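Local coordinates for protein lactaldehyde dehydrogenase (Escherichia coli, PDB 2IMP) that oxidises L-lactaldehyde irreversibly to L-lactate with NAD+ as acceptor, also accepts glycolaldehyde and L-glyceraldehyde, and serves L-fucose and L-rhamnose degradation, at residues A30-I35 with K361-P366; E134-F139 with V474-S479; Y292-I297 with V392-L397. One frame throughout, in Å; residues are numbered along the deposited sequence.

Contact 1 of 3, residues A30-I35 with K361-P366; sequences ATEAVI and KGYYYP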
loop_
_atom_site.group_PDB
_atom_site.type_symbol
_atom_site.label_atom_id
_atom_site.label_comp_id
_atom_site.label_asym_id
_atom_site.label_seq_id
_atom_site.Cartn_x
_atom_site.Cartn_y
_atom_site.Cartn_z
ATOM N N ALA A 30 -37.694 -27.463 -10.338
ATOM C CA ALA A 30 -37.926 -28.228 -11.555
ATOM C C ALA A 30 -39.210 -29.093 -11.514
ATOM O O ALA A 30 -39.879 -29.274 -12.530
ATOM C CB ALA A 30 -36.716 -29.115 -11.848
ATOM N N THR A 31 -39.540 -29.591 -10.325
ATOM C CA THR A 31 -40.697 -30.457 -10.136
ATOM C C THR A 31 -41.765 -29.940 -9.144
ATOM O O THR A 31 -42.843 -30.527 -9.022
ATOM C CB THR A 31 -40.254 -31.834 -9.626
ATOM O OG1 THR A 31 -39.748 -31.700 -8.290
ATOM C CG2 THR A 31 -39.159 -32.405 -10.511
ATOM N N GLU A 32 -41.450 -28.855 -8.446
ATOM C CA GLU A 32 -42.358 -28.293 -7.458
ATOM C C GLU A 32 -42.610 -29.203 -6.237
ATOM O O GLU A 32 -43.502 -28.945 -5.432
ATOM C CB GLU A 32 -43.688 -27.922 -8.107
ATOM C CG GLU A 32 -43.633 -26.626 -8.885
ATOM C CD GLU A 32 -44.925 -26.335 -9.607
ATOM O OE1 GLU A 32 -45.174 -26.960 -10.661
ATOM O OE2 GLU A 32 -45.700 -25.490 -9.114
ATOM N N ALA A 33 -41.818 -30.261 -6.116
ATOM C CA ALA A 33 -41.951 -31.167 -4.986
ATOM C C ALA A 33 -41.185 -30.679 -3.734
ATOM O O ALA A 33 -40.118 -30.072 -3.854
ATOM C CB ALA A 33 -41.467 -32.556 -5.373
ATOM N N VAL A 34 -41.744 -30.944 -2.556
ATOM C CA VAL A 34 -41.121 -30.546 -1.301
ATOM C C VAL A 34 -39.898 -31.416 -0.934
ATOM O O VAL A 34 -40.031 -32.598 -0.627
ATOM C CB VAL A 34 -42.142 -30.587 -0.145
ATOM C CG1 VAL A 34 -41.483 -30.149 1.156
ATOM C CG2 VAL A 34 -43.321 -29.681 -0.472
ATOM N N ILE A 35 -38.717 -30.812 -0.974
ATOM C CA ILE A 35 -37.490 -31.534 -0.683
ATOM C C ILE A 35 -37.008 -31.428 0.781
ATOM O O ILE A 35 -36.235 -32.256 1.263
ATOM C CB ILE A 35 -36.381 -31.064 -1.638
ATOM C CG1 ILE A 35 -36.102 -29.574 -1.431
ATOM C CG2 ILE A 35 -36.824 -31.301 -3.080
ATOM C CD1 ILE A 35 -35.131 -28.982 -2.437
ATOM N N LYS A 361 -45.329 -28.492 -14.843
ATOM C CA LYS A 361 -44.533 -28.629 -13.624
ATOM C C LYS A 361 -43.244 -27.778 -13.619
ATOM O O LYS A 361 -42.588 -27.626 -14.647
ATOM C CB LYS A 361 -44.156 -30.097 -13.407
ATOM C CG LYS A 361 -45.317 -31.007 -13.042
ATOM C CD LYS A 361 -45.865 -30.676 -11.665
ATOM C CE LYS A 361 -46.930 -31.674 -11.238
ATOM N NZ LYS A 361 -47.431 -31.393 -9.864
ATOM N N GLY A 362 -42.897 -27.234 -12.458
ATOM C CA GLY A 362 -41.701 -26.416 -12.362
ATOM C C GLY A 362 -41.923 -25.035 -12.947
ATOM O O GLY A 362 -43.032 -24.710 -13.368
ATOM N N TYR A 363 -40.873 -24.220 -12.977
ATOM C CA TYR A 363 -40.983 -22.868 -13.509
ATOM C C TYR A 363 -40.026 -22.583 -14.676
ATOM O O TYR A 363 -38.986 -21.950 -14.500
ATOM C CB TYR A 363 -40.744 -21.851 -12.392
ATOM C CG TYR A 363 -41.348 -22.280 -11.081
ATOM C CD1 TYR A 363 -40.575 -22.926 -10.115
ATOM C CD2 TYR A 363 -42.706 -22.111 -10.833
ATOM C CE1 TYR A 363 -41.142 -23.400 -8.940
ATOM C CE2 TYR A 363 -43.285 -22.584 -9.662
ATOM C CZ TYR A 363 -42.499 -23.229 -8.721
ATOM O OH TYR A 363 -43.075 -23.726 -7.575
ATOM N N TYR A 364 -40.397 -23.045 -15.863
ATOM C CA TYR A 364 -39.552 -22.847 -17.026
ATOM C C TYR A 364 -39.953 -21.713 -17.978
ATOM O O TYR A 364 -41.132 -21.506 -18.268
ATOM C CB TYR A 364 -39.459 -24.141 -17.837
ATOM C CG TYR A 364 -38.929 -25.312 -17.056
ATOM C CD1 TYR A 364 -39.775 -26.095 -16.272
ATOM C CD2 TYR A 364 -37.571 -25.628 -17.084
ATOM C CE1 TYR A 364 -39.281 -27.163 -15.533
ATOM C CE2 TYR A 364 -37.068 -26.690 -16.350
ATOM C CZ TYR A 364 -37.922 -27.453 -15.580
ATOM O OH TYR A 364 -37.413 -28.506 -14.860
ATOM N N TYR A 365 -38.946 -20.982 -18.436
ATOM C CA TYR A 365 -39.139 -19.916 -19.402
ATOM C C TYR A 365 -38.103 -20.048 -20.532
ATOM O O TYR A 365 -36.902 -20.082 -20.277
ATOM C CB TYR A 365 -39.020 -18.536 -18.756
ATOM C CG TYR A 365 -39.630 -17.453 -19.618
ATOM C CD1 TYR A 365 -41.012 -17.263 -19.654
ATOM C CD2 TYR A 365 -38.837 -16.671 -20.459
ATOM C CE1 TYR A 365 -41.590 -16.326 -20.507
ATOM C CE2 TYR A 365 -39.406 -15.731 -21.318
ATOM C CZ TYR A 365 -40.784 -15.569 -21.338
ATOM O OH TYR A 365 -41.357 -14.675 -22.209
ATOM N N PRO A 366 -38.563 -20.126 -21.783
ATOM C CA PRO A 366 -37.666 -20.269 -22.931
ATOM C C PRO A 366 -36.700 -19.101 -23.204
ATOM O O PRO A 366 -37.030 -17.935 -22.977
ATOM C CB PRO A 366 -38.634 -20.486 -24.087
ATOM C CG PRO A 366 -39.772 -19.594 -23.707
ATOM C CD PRO A 366 -39.952 -19.916 -22.233
HETATM O O HOH W 1 -38.932 -30.773 -14.611
#

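Contact 2 of 3, residues E134-F139 with V474-S479; sequences ENILLF and VVYLQS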
loop_
_atom_site.group_PDB
_atom_site.type_symbol
_atom_site.label_atom_id
_atom_site.label_comp_id
_atom_site.label_asym_id
_atom_site.label_seq_id
_atom_site.Cartn_x
_atom_site.Cartn_y
_atom_site.Cartn_z
ATOM N N GLU A 134 6.650 11.652 18.978
ATOM C CA GLU A 134 5.372 10.955 18.927
ATOM C C GLU A 134 5.261 9.937 17.785
ATOM O O GLU A 134 5.724 10.178 16.672
ATOM C CB GLU A 134 4.197 11.937 18.810
ATOM C CG GLU A 134 2.843 11.231 18.634
ATOM C CD GLU A 134 1.656 12.182 18.510
ATOM O OE1 GLU A 134 1.480 12.795 17.440
ATOM O OE2 GLU A 134 0.892 12.310 19.486
ATOM N N ASN A 135 4.659 8.798 18.093
ATOM C CA ASN A 135 4.414 7.756 17.110
ATOM C C ASN A 135 2.910 7.570 16.862
ATOM O O ASN A 135 2.142 7.393 17.809
ATOM C CB ASN A 135 4.976 6.408 17.568
ATOM C CG ASN A 135 6.465 6.278 17.336
ATOM O OD1 ASN A 135 6.947 6.426 16.212
ATOM N ND2 ASN A 135 7.204 5.985 18.401
ATOM N N ILE A 136 2.499 7.637 15.604
ATOM C CA ILE A 136 1.106 7.428 15.271
ATOM C C ILE A 136 0.913 6.017 14.696
ATOM O O ILE A 136 1.292 5.741 13.560
ATOM C CB ILE A 136 0.608 8.463 14.248
ATOM C CG1 ILE A 136 0.760 9.875 14.817
ATOM C CG2 ILE A 136 -0.848 8.197 13.916
ATOM C CD1 ILE A 136 0.436 10.973 13.819
ATOM N N LEU A 137 0.361 5.135 15.518
ATOM C CA LEU A 137 0.141 3.758 15.128
ATOM C C LEU A 137 -1.303 3.446 14.736
ATOM O O LEU A 137 -2.215 3.584 15.547
ATOM C CB LEU A 137 0.552 2.820 16.271
ATOM C CG LEU A 137 1.948 3.037 16.859
ATOM C CD1 LEU A 137 2.154 2.095 18.034
ATOM C CD2 LEU A 137 3.002 2.812 15.787
ATOM N N LEU A 138 -1.488 3.035 13.490
ATOM C CA LEU A 138 -2.809 2.685 13.007
ATOM C C LEU A 138 -3.001 1.157 12.891
ATOM O O LEU A 138 -2.493 0.512 11.968
ATOM C CB LEU A 138 -3.074 3.374 11.658
ATOM C CG LEU A 138 -4.457 3.188 11.025
ATOM C CD1 LEU A 138 -4.804 4.402 10.161
ATOM C CD2 LEU A 138 -4.473 1.900 10.191
ATOM N N PHE A 139 -3.704 0.594 13.863
ATOM C CA PHE A 139 -3.964 -0.835 13.875
ATOM C C PHE A 139 -5.268 -1.225 13.178
ATOM O O PHE A 139 -6.233 -0.459 13.168
ATOM C CB PHE A 139 -4.061 -1.371 15.307
ATOM C CG PHE A 139 -2.825 -1.181 16.134
ATOM C CD1 PHE A 139 -2.579 0.027 16.776
ATOM C CD2 PHE A 139 -1.931 -2.236 16.318
ATOM C CE1 PHE A 139 -1.475 0.181 17.610
ATOM C CE2 PHE A 139 -0.821 -2.092 17.149
ATOM C CZ PHE A 139 -0.591 -0.880 17.796
ATOM N N VAL A 474 -6.513 4.216 15.737
ATOM C CA VAL A 474 -5.357 5.088 15.670
ATOM C C VAL A 474 -4.810 5.462 17.047
ATOM O O VAL A 474 -5.489 6.110 17.855
ATOM C CB VAL A 474 -5.676 6.375 14.872
ATOM C CG1 VAL A 474 -4.449 7.269 14.805
ATOM C CG2 VAL A 474 -6.126 6.008 13.463
ATOM N N VAL A 475 -3.585 5.026 17.304
ATOM C CA VAL A 475 -2.937 5.296 18.572
ATOM C C VAL A 475 -1.868 6.404 18.520
ATOM O O VAL A 475 -0.895 6.314 17.765
ATOM C CB VAL A 475 -2.274 4.019 19.137
ATOM C CG1 VAL A 475 -1.669 4.307 20.507
ATOM C CG2 VAL A 475 -3.309 2.899 19.233
ATOM N N TYR A 476 -2.084 7.450 19.307
ATOM C CA TYR A 476 -1.125 8.535 19.391
ATOM C C TYR A 476 -0.244 8.353 20.635
ATOM O O TYR A 476 -0.614 8.741 21.747
ATOM C CB TYR A 476 -1.833 9.892 19.441
ATOM C CG TYR A 476 -2.597 10.256 18.183
ATOM C CD1 TYR A 476 -3.868 9.741 17.939
ATOM C CD2 TYR A 476 -2.057 11.139 17.244
ATOM C CE1 TYR A 476 -4.590 10.102 16.798
ATOM C CE2 TYR A 476 -2.770 11.502 16.097
ATOM C CZ TYR A 476 -4.038 10.977 15.883
ATOM O OH TYR A 476 -4.752 11.330 14.756
ATOM N N LEU A 477 0.895 7.709 20.430
ATOM C CA LEU A 477 1.826 7.436 21.507
ATOM C C LEU A 477 2.856 8.566 21.712
ATOM O O LEU A 477 3.843 8.659 20.982
ATOM C CB LEU A 477 2.530 6.107 21.221
ATOM C CG LEU A 477 3.436 5.504 22.293
ATOM C CD1 LEU A 477 2.748 5.538 23.647
ATOM C CD2 LEU A 477 3.771 4.073 21.901
ATOM N N GLN A 478 2.596 9.423 22.696
ATOM C CA GLN A 478 3.478 10.552 22.981
ATOM C C GLN A 478 4.696 10.223 23.871
ATOM O O GLN A 478 4.547 9.741 24.996
ATOM C CB GLN A 478 2.683 11.692 23.623
ATOM C CG GLN A 478 3.514 12.942 23.889
ATOM C CD GLN A 478 4.038 13.572 22.609
ATOM O OE1 GLN A 478 3.277 14.166 21.837
ATOM N NE2 GLN A 478 5.341 13.437 22.371
ATOM N N SER A 479 5.883 10.505 23.341
ATOM C CA SER A 479 7.142 10.258 24.039
ATOM C C SER A 479 7.478 8.766 24.236
ATOM O O SER A 479 8.194 8.173 23.430
ATOM C CB SER A 479 7.137 10.962 25.398
ATOM O OG SER A 479 8.322 10.677 26.123
ATOM O OXT SER A 479 7.002 8.397 25.277
#

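Contact 3 of 3, residues Y292-I297 with V392-L397; sequences YVQKGI and VAFDTL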
loop_
_atom_site.group_PDB
_atom_site.type_symbol
_atom_site.label_atom_id
_atom_site.label_comp_id
_atom_site.label_asym_id
_atom_site.label_seq_id
_atom_site.Cartn_x
_atom_site.Cartn_y
_atom_site.Cartn_z
ATOM N N TYR A 292 -26.129 -3.875 -26.443
ATOM C CA TYR A 292 -26.051 -2.789 -27.407
ATOM C C TYR A 292 -25.133 -3.132 -28.594
ATOM O O TYR A 292 -23.936 -3.361 -28.419
ATOM C CB TYR A 292 -25.560 -1.501 -26.732
ATOM C CG TYR A 292 -26.427 -1.059 -25.574
ATOM C CD1 TYR A 292 -26.212 -1.554 -24.290
ATOM C CD2 TYR A 292 -27.499 -0.188 -25.773
ATOM C CE1 TYR A 292 -27.041 -1.199 -23.231
ATOM C CE2 TYR A 292 -28.339 0.174 -24.720
ATOM C CZ TYR A 292 -28.103 -0.338 -23.452
ATOM O OH TYR A 292 -28.935 -0.004 -22.407
ATOM N N VAL A 293 -25.716 -3.177 -29.789
ATOM C CA VAL A 293 -24.973 -3.508 -31.001
ATOM C C VAL A 293 -25.022 -2.402 -32.071
ATOM O O VAL A 293 -26.109 -1.966 -32.446
ATOM C CB VAL A 293 -25.538 -4.795 -31.629
ATOM C CG1 VAL A 293 -24.623 -5.282 -32.739
ATOM C CG2 VAL A 293 -25.721 -5.857 -30.557
ATOM N N GLN A 294 -23.872 -1.952 -32.565
ATOM C CA GLN A 294 -23.933 -0.909 -33.576
ATOM C C GLN A 294 -24.274 -1.391 -34.997
ATOM O O GLN A 294 -24.013 -2.536 -35.364
ATOM C CB GLN A 294 -22.657 -0.057 -33.600
ATOM C CG GLN A 294 -21.363 -0.753 -33.918
ATOM C CD GLN A 294 -20.236 0.249 -34.110
ATOM O OE1 GLN A 294 -19.068 -0.119 -34.238
ATOM N NE2 GLN A 294 -20.588 1.531 -34.135
ATOM N N LYS A 295 -24.880 -0.489 -35.757
ATOM C CA LYS A 295 -25.320 -0.730 -37.126
ATOM C C LYS A 295 -24.374 -1.584 -38.008
ATOM O O LYS A 295 -24.739 -2.666 -38.464
ATOM C CB LYS A 295 -25.563 0.616 -37.815
ATOM C CG LYS A 295 -26.313 1.641 -36.963
ATOM C CD LYS A 295 -27.746 1.218 -36.674
ATOM C CE LYS A 295 -28.499 2.312 -35.928
ATOM N NZ LYS A 295 -29.945 1.987 -35.763
ATOM N N GLY A 296 -23.173 -1.068 -38.239
ATOM C CA GLY A 296 -22.201 -1.759 -39.068
ATOM C C GLY A 296 -22.191 -3.274 -38.997
ATOM O O GLY A 296 -22.038 -3.936 -40.022
ATOM N N ILE A 297 -22.353 -3.829 -37.799
ATOM C CA ILE A 297 -22.330 -5.276 -37.627
ATOM C C ILE A 297 -23.645 -5.879 -37.076
ATOM O O ILE A 297 -23.758 -7.089 -36.895
ATOM C CB ILE A 297 -21.152 -5.688 -36.700
ATOM C CG1 ILE A 297 -20.988 -7.210 -36.691
ATOM C CG2 ILE A 297 -21.396 -5.171 -35.282
ATOM C CD1 ILE A 297 -19.828 -7.689 -35.844
ATOM N N VAL A 392 -30.399 -3.548 -28.509
ATOM C CA VAL A 392 -30.541 -2.178 -28.959
ATOM C C VAL A 392 -29.400 -1.730 -29.878
ATOM O O VAL A 392 -28.221 -1.857 -29.532
ATOM C CB VAL A 392 -30.621 -1.211 -27.749
ATOM C CG1 VAL A 392 -30.682 0.235 -28.225
ATOM C CG2 VAL A 392 -31.841 -1.543 -26.911
ATOM N N ALA A 393 -29.760 -1.223 -31.050
ATOM C CA ALA A 393 -28.761 -0.763 -31.993
ATOM C C ALA A 393 -28.295 0.667 -31.708
ATOM O O ALA A 393 -29.021 1.445 -31.099
ATOM C CB ALA A 393 -29.304 -0.864 -33.416
ATOM N N PHE A 394 -27.080 0.991 -32.133
ATOM C CA PHE A 394 -26.535 2.324 -31.939
ATOM C C PHE A 394 -25.558 2.737 -33.051
ATOM O O PHE A 394 -25.057 1.886 -33.785
ATOM C CB PHE A 394 -25.846 2.426 -30.567
ATOM C CG PHE A 394 -24.555 1.650 -30.462
ATOM C CD1 PHE A 394 -23.352 2.217 -30.868
ATOM C CD2 PHE A 394 -24.547 0.353 -29.959
ATOM C CE1 PHE A 394 -22.159 1.505 -30.774
ATOM C CE2 PHE A 394 -23.359 -0.369 -29.861
ATOM C CZ PHE A 394 -22.164 0.206 -30.270
ATOM N N ASP A 395 -25.299 4.034 -33.167
ATOM C CA ASP A 395 -24.394 4.534 -34.189
ATOM C C ASP A 395 -22.948 4.784 -33.709
ATOM O O ASP A 395 -21.995 4.281 -34.305
ATOM C CB ASP A 395 -24.959 5.824 -34.798
ATOM C CG ASP A 395 -26.279 5.598 -35.526
ATOM O OD1 ASP A 395 -26.287 4.864 -36.539
ATOM O OD2 ASP A 395 -27.311 6.150 -35.085
ATOM N N THR A 396 -22.795 5.550 -32.633
ATOM C CA THR A 396 -21.462 5.842 -32.128
ATOM C C THR A 396 -21.156 5.331 -30.699
ATOM O O THR A 396 -22.063 5.076 -29.904
ATOM C CB THR A 396 -21.179 7.356 -32.162
ATOM O OG1 THR A 396 -22.061 8.028 -31.256
ATOM C CG2 THR A 396 -21.390 7.902 -33.565
ATOM N N LEU A 397 -19.868 5.179 -30.407
ATOM C CA LEU A 397 -19.440 4.725 -29.096
ATOM C C LEU A 397 -20.084 5.548 -27.970
ATOM O O LEU A 397 -20.526 5.004 -26.958
ATOM C CB LEU A 397 -17.918 4.815 -28.978
ATOM C CG LEU A 397 -17.321 4.400 -27.631
ATOM C CD1 LEU A 397 -17.587 2.924 -27.392
ATOM C CD2 LEU A 397 -15.825 4.680 -27.618
#

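Contact 1 of 3, residues A30-I35 with K361-P366
Two tyrosine rings meet the loop at Ala30 to Glu32. The Tyr363 ring takes the Glu32 side chain on a slant: Glu32 CG comes to 3.2 Å from Tyr363 OH, and the carboxylate plane stands 61° from the ring. The Tyr364 ring has the carbonyl of Ala30 at its edge, near the ring plane and beside CE1; Lys361 O, from the same segment, also lies in plane at the edge. Beyond the ring, Tyr364 OH touches the methyl of Ala30 (CB to OH 3.2 Å) and shares one water with the Ala30 carbonyl, 2.7 Å from Tyr364 OH and 2.7 Å from Ala30 O, the water donating to Ala30 O. A direct hydrogen bond runs from Gly362 N to Glu32 OE1 (2.9 Å), reaching the oxygen from above the carboxylate plane. With CG anti to its carbonyl carbon (chi1 -78°) and the chain extended beyond, Glu32 lays CG at the Tyr363 hydroxyl and its carboxylate at Gly362 N. Gly362 has a phi of 76° and its CA lies 3.4 Å from Ala30 O in a CH...O contact, where any side chain would collide with that carbonyl. Helix 331-346 packs against Tyr363 through Ala331 and Leu334. The contact is a loop-to-loop join of the aldehyde dehydrogenase fold: it ties the lead-in to strand 34-39 of the N-terminal sheet to the connection between antiparallel strands 350-353 and 368-371.

Contact 2 of 3, residues E134-F139 with V474-S479
Val474 sits between two residues of the facing strand, its CG1 alongside Ile136 CG2 (3.8 Å) and its CG2 against Leu138 CD1. Val475 exchanges two backbone bonds with Leu137, the tighter from Val475 N to Leu137 O at 2.7 Å, while on the other side of the sheet its CG2 meets Phe139 CE1 at 3.7 Å. Tyr476 returns to the Ile136 side, its ring beside Ile136 (CD2 to Ile136 CG1 3.9 Å) with Glu134 OE1 in plane at its edge; its hydroxyl bonds Ala444 N of the second subunit. Leu477 repeats the paired bonds with Asn135. The bend of Gln478 at chi2 brings its amide back toward Glu134, OE1 to Glu134 CB 3.9 Å. With CG anti to the backbone N (chi1 175°) and the chain extended beyond, Glu134 reaches the Tyr476 ring; its OE1 is hydrogen-bonded to Ser129 OG and OE2 salt-bridged to Arg439 of the second subunit. An alanine at Glu134 would probably leave that Arg439 without this counter-charge and open a gap at the Tyr476 ring edge. Strand 123-127 flanks 134-139; Val474 to Leu477 pair in parallel with a strand of the second subunit, and Leu138 packs on His464 in its helix 462-467.

Contact 3 of 3, residues Y292-I297 with V392-L397
Gln294 lies across the Phe394 ring. Its CB stands over one face, 3.5 Å from the ring centroid and 20° off the normal, a CH-pi contact displaced toward the rim. CG runs out past the rim, 3.9 Å from Phe394 CZ, and CD passes CE1. The amide plane is only 18° from that of the ring. At the tip OE1 accepts a bond from Asp262 N, which holds this buried amide beyond the ring; NE2 lies 3.1 Å from Asp395 O. With CG between its backbone N and carbonyl carbon (chi1 71°), Phe394 brings its ring against strand 292-294, where Tyr292 O meets the edge, 3.4 Å from CE2. Further along the same face of the sheet, Tyr292 CD2 lies beside Val392 CB at 3.8 Å. The backbones pair in parallel through Val293 N to Val392 O (2.8 Å), Phe394 N to Val293 O, and Lys295 N to Phe394 O. Helix 397-405, with Thr396 at its N-cap position, covers Phe394 with Ala400 and Met403, while helix 298-310 packs on Val293 from the other face. Parallel strands sandwiched between helices in this way are characteristic of the alpha/beta catalytic domain of aldehyde dehydrogenases.

Contacts 2 and 3 are buried strand pairings, antiparallel in the first and parallel in the second, whereas contact 1 is partly buried and joins loops without regular pairing. The chemistry follows: contact 1 rests on a carboxylate, a glycine amide and a water, while the other two carry repeated backbone bonds with apolar or aromatic packing. Contact 2 alone reaches other subunits, as suits its place on the arm of the tetramer; contacts 1 and 3 touch no other chain. Segment 361-366 leads into strand 368-371, which pairs with strand 388-394 of contact 3, so these two are linked through one sheet; their nearest atoms are about 17 Å apart, against about 43 Å between contacts 1 and 2.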